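PDB 3P06: VP4 protein from Tellina virus 1, which probably acts as the serine protease that cleaves the viral polyprotein into its final products and trims the VP2 precursor during capsid maturation. Local coordinates for residues 58-72 against 97-111. Sequence-based numbering, arbitrary orientation.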
# COMPACT_ATOMS: atom_id res chain seq x y z
N LEU A 58 11.16 0.81 -1.48
CA LEU A 58 11.43 0.77 -0.04
C LEU A 58 12.56 1.67 0.38
O LEU A 58 13.41 1.95 -0.43
CB LEU A 58 11.76 -0.66 0.41
CG LEU A 58 10.72 -1.67 -0.06
CD1 LEU A 58 11.09 -3.09 0.42
CD2 LEU A 58 9.27 -1.26 0.40
N SER A 59 12.62 2.05 1.67
CA SER A 59 13.75 2.83 2.15
C SER A 59 14.44 2.06 3.27
O SER A 59 13.96 0.98 3.63
CB SER A 59 13.28 4.20 2.63
OG SER A 59 12.89 4.12 3.98
N GLU A 60 15.54 2.60 3.81
CA GLU A 60 16.21 2.06 5.03
C GLU A 60 15.33 1.91 6.29
O GLU A 60 15.67 1.13 7.22
CB GLU A 60 17.42 2.94 5.45
CG GLU A 60 18.67 2.74 4.58
CD GLU A 60 19.22 1.29 4.55
OE1 GLU A 60 19.95 0.91 5.50
OE2 GLU A 60 18.94 0.55 3.55
N MSE A 61 14.25 2.70 6.35
CA MSE A 61 13.32 2.64 7.47
C MSE A 61 12.31 1.54 7.38
O MSE A 61 11.34 1.50 8.14
CB MSE A 61 12.63 3.99 7.64
CG MSE A 61 13.61 4.98 8.27
SE MSE A 61 12.83 6.77 8.36
CE MSE A 61 11.77 6.56 10.03
N VAL A 62 12.46 0.66 6.41
CA VAL A 62 11.59 -0.50 6.33
C VAL A 62 12.36 -1.66 6.86
O VAL A 62 13.55 -1.70 6.62
CB VAL A 62 11.24 -0.76 4.82
CG1 VAL A 62 10.50 -2.07 4.70
CG2 VAL A 62 10.44 0.48 4.27
N ASN A 63 11.74 -2.60 7.55
CA ASN A 63 12.48 -3.81 8.00
C ASN A 63 12.66 -4.71 6.78
O ASN A 63 11.70 -5.42 6.38
CB ASN A 63 11.67 -4.57 9.06
CG ASN A 63 12.45 -5.76 9.68
OD1 ASN A 63 13.36 -6.35 9.08
ND2 ASN A 63 12.06 -6.11 10.87
N ILE A 64 13.86 -4.69 6.19
CA ILE A 64 14.09 -5.44 4.96
C ILE A 64 14.09 -6.96 5.16
O ILE A 64 13.62 -7.68 4.28
CB ILE A 64 15.40 -5.00 4.22
CG1 ILE A 64 15.47 -3.48 4.10
CG2 ILE A 64 15.41 -5.63 2.80
CD1 ILE A 64 14.41 -2.90 3.12
N ASP A 65 14.60 -7.42 6.31
CA ASP A 65 14.56 -8.84 6.69
C ASP A 65 13.14 -9.41 6.69
O ASP A 65 12.93 -10.53 6.26
CB ASP A 65 15.18 -9.07 8.09
CG ASP A 65 16.71 -8.81 8.12
OD1 ASP A 65 17.32 -8.69 7.04
OD2 ASP A 65 17.30 -8.72 9.23
N GLU A 66 12.17 -8.66 7.24
CA GLU A 66 10.77 -9.07 7.19
C GLU A 66 10.22 -8.98 5.74
O GLU A 66 9.44 -9.82 5.35
CB GLU A 66 9.91 -8.22 8.14
CG GLU A 66 8.49 -8.76 8.37
CD GLU A 66 7.58 -7.78 9.21
OE1 GLU A 66 8.08 -7.13 10.16
OE2 GLU A 66 6.37 -7.68 8.90
N ALA A 67 10.57 -7.93 5.00
CA ALA A 67 10.18 -7.83 3.58
C ALA A 67 10.69 -9.07 2.78
O ALA A 67 9.96 -9.60 1.91
CB ALA A 67 10.69 -6.49 2.94
N GLU A 68 11.93 -9.53 3.06
CA GLU A 68 12.53 -10.67 2.30
C GLU A 68 11.84 -12.02 2.61
O GLU A 68 12.02 -12.99 1.88
CB GLU A 68 14.03 -10.81 2.56
CG GLU A 68 14.84 -9.77 1.86
CD GLU A 68 16.24 -9.68 2.43
OE1 GLU A 68 16.51 -10.22 3.53
OE2 GLU A 68 17.07 -9.00 1.81
N LYS A 69 11.04 -12.08 3.68
CA LYS A 69 10.34 -13.33 4.02
C LYS A 69 8.94 -13.39 3.43
O LYS A 69 8.25 -14.37 3.63
CB LYS A 69 10.31 -13.50 5.51
CG LYS A 69 11.69 -13.90 6.08
CD LYS A 69 11.63 -14.19 7.57
CE LYS A 69 11.99 -12.95 8.39
NZ LYS A 69 12.73 -13.30 9.65
N LEU A 70 8.52 -12.34 2.70
CA LEU A 70 7.18 -12.30 2.11
C LEU A 70 7.02 -13.32 0.96
O LEU A 70 7.95 -13.53 0.19
CB LEU A 70 6.81 -10.87 1.63
CG LEU A 70 6.71 -9.83 2.73
CD1 LEU A 70 6.69 -8.36 2.17
CD2 LEU A 70 5.49 -10.16 3.57
N PRO A 71 5.82 -13.92 0.85
CA PRO A 71 5.51 -14.91 -0.22
C PRO A 71 5.10 -14.17 -1.51
O PRO A 71 4.01 -14.37 -2.01
CB PRO A 71 4.33 -15.73 0.37
CG PRO A 71 3.71 -14.79 1.40
CD PRO A 71 4.69 -13.69 1.78
N ILE A 72 5.92 -13.24 -1.96
CA ILE A 72 5.65 -12.48 -3.17
C ILE A 72 6.59 -13.10 -4.23
O ILE A 72 7.83 -13.20 -4.00
CB ILE A 72 5.95 -10.97 -2.94
CG1 ILE A 72 4.90 -10.36 -1.99
CG2 ILE A 72 6.08 -10.22 -4.28
CD1 ILE A 72 5.23 -8.99 -1.53
N GLN A 97 9.37 9.69 1.91
CA GLN A 97 10.12 8.47 2.24
C GLN A 97 9.14 7.47 2.84
O GLN A 97 8.25 7.85 3.65
CB GLN A 97 11.26 8.80 3.20
CG GLN A 97 12.05 7.55 3.61
CD GLN A 97 13.20 7.82 4.60
OE1 GLN A 97 13.47 8.94 4.97
NE2 GLN A 97 13.88 6.77 5.00
N LEU A 98 9.21 6.22 2.37
CA LEU A 98 8.35 5.20 2.89
C LEU A 98 9.01 4.49 4.05
O LEU A 98 10.16 4.07 3.95
CB LEU A 98 8.10 4.15 1.80
CG LEU A 98 7.24 2.98 2.23
CD1 LEU A 98 5.70 3.42 2.43
CD2 LEU A 98 7.34 1.93 1.17
N ALA A 99 8.30 4.32 5.15
CA ALA A 99 8.84 3.75 6.39
C ALA A 99 7.94 2.66 6.91
O ALA A 99 6.74 2.71 6.69
CB ALA A 99 9.03 4.86 7.47
N PHE A 100 8.55 1.68 7.60
CA PHE A 100 7.86 0.61 8.35
C PHE A 100 7.26 -0.45 7.43
O PHE A 100 7.62 -0.50 6.26
CB PHE A 100 6.86 1.21 9.33
CG PHE A 100 7.36 2.51 10.01
CD1 PHE A 100 8.73 2.77 10.16
CD2 PHE A 100 6.47 3.44 10.47
CE1 PHE A 100 9.20 3.99 10.78
CE2 PHE A 100 6.89 4.63 11.10
CZ PHE A 100 8.27 4.92 11.25
N ASN A 101 6.39 -1.30 7.92
CA ASN A 101 6.12 -2.53 7.21
C ASN A 101 4.62 -2.78 7.01
O ASN A 101 4.21 -3.86 6.57
CB ASN A 101 6.81 -3.72 7.93
CG ASN A 101 8.29 -3.80 7.61
OD1 ASN A 101 9.06 -2.99 8.11
ND2 ASN A 101 8.72 -4.76 6.72
N SER A 102 3.81 -1.77 7.32
CA SER A 102 2.37 -1.89 7.15
C SER A 102 1.85 -1.93 5.66
O SER A 102 0.64 -2.07 5.44
CB SER A 102 1.73 -0.75 7.92
OG SER A 102 1.95 0.46 7.14
N TRP A 103 2.75 -1.82 4.68
CA TRP A 103 2.47 -1.94 3.22
C TRP A 103 2.47 -3.44 2.81
O TRP A 103 2.07 -3.79 1.71
CB TRP A 103 3.56 -1.21 2.40
CG TRP A 103 4.95 -1.64 2.79
CD1 TRP A 103 5.78 -1.05 3.72
CD2 TRP A 103 5.67 -2.76 2.28
NE1 TRP A 103 6.95 -1.73 3.80
CE2 TRP A 103 6.90 -2.81 2.94
CE3 TRP A 103 5.36 -3.75 1.30
CZ2 TRP A 103 7.88 -3.82 2.67
CZ3 TRP A 103 6.33 -4.77 1.03
CH2 TRP A 103 7.56 -4.81 1.74
N GLU A 104 2.92 -4.31 3.71
CA GLU A 104 3.14 -5.73 3.30
C GLU A 104 1.87 -6.50 2.97
O GLU A 104 1.90 -7.34 2.08
CB GLU A 104 3.90 -6.51 4.40
CG GLU A 104 5.29 -5.93 4.65
CD GLU A 104 6.07 -6.72 5.72
OE1 GLU A 104 5.42 -7.31 6.64
OE2 GLU A 104 7.35 -6.76 5.64
N ALA A 105 0.79 -6.32 3.75
CA ALA A 105 -0.46 -6.99 3.41
C ALA A 105 -0.95 -6.57 2.00
O ALA A 105 -1.34 -7.43 1.23
CB ALA A 105 -1.55 -6.75 4.46
N ALA A 106 -0.89 -5.28 1.65
CA ALA A 106 -1.27 -4.82 0.31
C ALA A 106 -0.36 -5.46 -0.81
O ALA A 106 -0.85 -5.88 -1.86
CB ALA A 106 -1.19 -3.26 0.23
N ALA A 107 0.94 -5.47 -0.57
CA ALA A 107 1.91 -6.02 -1.52
C ALA A 107 1.67 -7.52 -1.72
O ALA A 107 1.76 -8.03 -2.85
CB ALA A 107 3.31 -5.80 -1.02
N CYS A 108 1.37 -8.25 -0.64
CA CYS A 108 1.01 -9.69 -0.80
C CYS A 108 -0.30 -9.86 -1.58
O CYS A 108 -0.45 -10.78 -2.40
CB CYS A 108 0.86 -10.38 0.56
SG CYS A 108 2.46 -10.53 1.40
N ALA A 109 -1.29 -9.05 -1.23
CA ALA A 109 -2.57 -9.11 -1.93
C ALA A 109 -2.42 -8.68 -3.40
O ALA A 109 -3.02 -9.31 -4.27
CB ALA A 109 -3.66 -8.31 -1.21
N ALA A 110 -1.59 -7.68 -3.70
CA ALA A 110 -1.37 -7.21 -5.08
C ALA A 110 -0.64 -8.32 -5.86
O ALA A 110 -0.93 -8.55 -7.07
CB ALA A 110 -0.55 -5.98 -5.13
N ASP A 111 0.29 -9.02 -5.19
CA ASP A 111 1.04 -10.11 -5.91
C ASP A 111 0.17 -11.27 -6.44
O ASP A 111 0.43 -11.85 -7.53
CB ASP A 111 2.15 -10.69 -5.06
CG ASP A 111 3.12 -11.54 -5.91
OD1 ASP A 111 3.75 -10.97 -6.85
OD2 ASP A 111 3.23 -12.77 -5.66
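M61, a selenomethionine, packs against strand 98-99 and its flanks: its CB rests 3.7 Å from A99 CB, and its SE passes the amide of Q97 with the two side chains roughly perpendicular. A bend at its last torsion (chi3 83°) brings CE alongside F100, 3.7 Å from CE1, while the M61 carbonyl accepts from F100 N. S59 OG gives its proton to L98 O (2.7 Å) and accepts from Q97 NE2 almost straight, at 173°, and from M61 N in an ST turn.

At the far end I72 lies against helix 104-111, its CD1 3.8 Å from A107 CB and its CG2 against the carboxylate of D111, whose oxygens are held by K73 N and G74 N.

Between these ends W103 is enclosed. L58 CD2 sits over one face of the indole, V62 CG1 and A67 CB meet its edge, and L70 CD1 reaches CH2 at 3.7 Å. N101, next to the predicted nucleophile S102, holds N63, the N-cap of helix 64-67: OD1 takes N63 N in its carbonyl plane, on a lone pair (2.8 Å), and ND2 gives one N-H to N63 O and the other to E104 OE2. The carboxylate of E66 stacks on this amide, and E66 OE2 lies 2.5 Å from E104 OE1, close enough that one acid probably carries a proton; E104 OE1 also accepts from V127 N.

The 58-72 segment joins helix 104-111 and the turn carrying S102, acylated here by A194, to strand 45-48, which L58 and A67 touch, while strand 9-18 meets W103 and helix 166-173 packs on P71 and C108.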